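Local structure of hydratase ChsH2 (Mycobacterium tuberculosis SUMu008, 4W78) at residues K12-P17 with Y85-V90. The protein probably works together with its partner ChsH1 as a MaoC-like enoyl-CoA hydratase, adding water to an enoyl-CoA intermediate of cholesterol catabolism. Residues are numbered along the deposited sequence; the frame is centred on the assembly and turned at random.
Sequences KLYGDP and YAYDTV
Ala86 meets residues 12-17 at Gly15 and Pro17: its CA-H leans on Gly15 O, and its CB lies 4.3 Å from Pro17 CG. It belongs to the type II turn Tyr85-Asp88, which the Asp88 N to Tyr85 O bond closes and which Asp88 OD2 braces a second time by accepting the N-H of Tyr85 from above the carboxylate plane. Tyr87 has the largest area covered by the contact. Its N-H gives a short 2.7 Å bond to Gly15 O, arriving 42° out of the carbonyl plane. Two partners meet its ring. Tyr14 OH comes to the ring edge, near its plane, 3.2 Å from Tyr87 CD1, while Pro17 CD sits obliquely 3.6 Å from Tyr87 CE1. Tyr14 CG lies anti to its backbone N (chi1 -177°), and the end of the side chain comes near Tyr87, Tyr14 CE1 lying 3.4 Å from Tyr87 O. Asp88 O takes the N-H of Gly15, the centre of an inverse gamma turn, almost straight along the carbonyl direction. Thr89 and Tyr14 form a non-hydrogen-bonded antiparallel pair; Thr89 OG1 lies at the Tyr14 ring edge, 3.4 Å from Tyr14 CD1, while Thr89 CG2 touches Lys12 CE. Next along, Val90 forms the hydrogen-bonded pair with Leu13, joined by two bonds, Leu13 N to Val90 O at 172°. Leu13 and Val90 turn to the other face of the sheet from Tyr14 and Thr89, and both touch Trp84; Leu13 also packs on Leu58 and Arg61 of helix 52-67, consistent with the hot-dog fold expected of a MaoC-like hydratase. Tyr87 OH bonds to Asp38 of the second subunit, so the turn borders the subunit interface. The contact thus joins strand 7-14, outermost in the sheet of this chain, to the start of strand 89-100, just where Asp16, through OD1 to Phe19 N, N-caps helix 17-26.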
# COMPACT_ATOMS: atom_id res chain seq x y z
N LYS F 12 -18.88 4.25 14.32
CA LYS F 12 -18.63 5.48 13.57
C LYS F 12 -17.21 5.51 13.04
O LYS F 12 -16.25 5.37 13.81
CB LYS F 12 -18.88 6.71 14.44
CG LYS F 12 -20.33 6.95 14.80
CD LYS F 12 -20.48 8.18 15.69
CE LYS F 12 -19.82 9.40 15.07
NZ LYS F 12 -20.07 10.61 15.89
N LEU F 13 -17.08 5.71 11.74
CA LEU F 13 -15.77 5.75 11.09
C LEU F 13 -15.57 7.07 10.35
O LEU F 13 -16.39 7.46 9.53
CB LEU F 13 -15.62 4.58 10.13
CG LEU F 13 -15.55 3.21 10.81
CD1 LEU F 13 -15.45 2.09 9.78
CD2 LEU F 13 -14.40 3.15 11.79
N TYR F 14 -14.47 7.74 10.67
CA TYR F 14 -14.11 8.99 10.02
C TYR F 14 -13.30 8.68 8.78
O TYR F 14 -12.21 8.09 8.87
CB TYR F 14 -13.27 9.84 10.98
CG TYR F 14 -12.88 11.21 10.47
CD1 TYR F 14 -13.84 12.08 9.97
CD2 TYR F 14 -11.56 11.65 10.54
CE1 TYR F 14 -13.48 13.36 9.53
CE2 TYR F 14 -11.20 12.91 10.10
CZ TYR F 14 -12.16 13.76 9.60
OH TYR F 14 -11.80 15.02 9.17
N GLY F 15 -13.84 9.05 7.63
CA GLY F 15 -13.17 8.80 6.36
C GLY F 15 -12.15 9.86 6.02
O GLY F 15 -12.33 10.62 5.06
N ASP F 16 -11.07 9.93 6.79
CA ASP F 16 -10.01 10.85 6.42
C ASP F 16 -9.25 10.29 5.21
O ASP F 16 -9.40 9.11 4.86
CB ASP F 16 -9.12 11.26 7.61
CG ASP F 16 -8.27 10.13 8.17
OD1 ASP F 16 -8.17 9.05 7.56
OD2 ASP F 16 -7.67 10.38 9.24
N PRO F 17 -8.47 11.13 4.53
CA PRO F 17 -7.81 10.62 3.32
C PRO F 17 -6.92 9.41 3.59
O PRO F 17 -6.88 8.51 2.74
CB PRO F 17 -7.00 11.83 2.84
CG PRO F 17 -7.79 13.00 3.31
CD PRO F 17 -8.34 12.60 4.65
N TYR F 85 -17.18 10.35 0.81
CA TYR F 85 -16.10 11.25 0.46
C TYR F 85 -15.17 11.51 1.63
O TYR F 85 -15.55 11.34 2.78
CB TYR F 85 -16.69 12.58 0.01
CG TYR F 85 -17.34 12.58 -1.35
CD1 TYR F 85 -16.65 12.14 -2.47
CD2 TYR F 85 -18.64 13.05 -1.51
CE1 TYR F 85 -17.24 12.16 -3.72
CE2 TYR F 85 -19.23 13.07 -2.75
CZ TYR F 85 -18.53 12.62 -3.86
OH TYR F 85 -19.13 12.66 -5.10
N ALA F 86 -13.95 11.93 1.31
CA ALA F 86 -13.01 12.35 2.35
C ALA F 86 -13.69 13.32 3.31
O ALA F 86 -14.43 14.23 2.89
CB ALA F 86 -11.76 12.99 1.74
N TYR F 87 -13.45 13.08 4.60
CA TYR F 87 -13.94 13.88 5.73
C TYR F 87 -15.37 13.60 6.16
O TYR F 87 -15.83 14.16 7.16
CB TYR F 87 -13.70 15.38 5.54
CG TYR F 87 -12.27 15.68 5.17
CD1 TYR F 87 -11.23 15.39 6.04
CD2 TYR F 87 -11.97 16.24 3.94
CE1 TYR F 87 -9.92 15.67 5.69
CE2 TYR F 87 -10.66 16.52 3.58
CZ TYR F 87 -9.64 16.23 4.46
OH TYR F 87 -8.34 16.51 4.11
N ASP F 88 -16.07 12.76 5.41
CA ASP F 88 -17.38 12.30 5.85
C ASP F 88 -17.18 11.25 6.93
O ASP F 88 -16.22 10.48 6.90
CB ASP F 88 -18.16 11.60 4.73
CG ASP F 88 -18.69 12.55 3.67
OD1 ASP F 88 -18.76 13.77 3.91
OD2 ASP F 88 -19.09 12.03 2.59
N THR F 89 -18.12 11.22 7.86
CA THR F 89 -18.18 10.16 8.84
C THR F 89 -19.37 9.28 8.52
O THR F 89 -20.49 9.77 8.36
CB THR F 89 -18.33 10.73 10.26
OG1 THR F 89 -17.17 11.50 10.58
CG2 THR F 89 -18.49 9.60 11.27
N VAL F 90 -19.12 7.98 8.44
CA VAL F 90 -20.18 7.01 8.22
C VAL F 90 -20.48 6.31 9.53
O VAL F 90 -19.57 5.84 10.22
CB VAL F 90 -19.83 6.02 7.09
CG1 VAL F 90 -20.76 4.81 7.12
CG2 VAL F 90 -19.91 6.73 5.75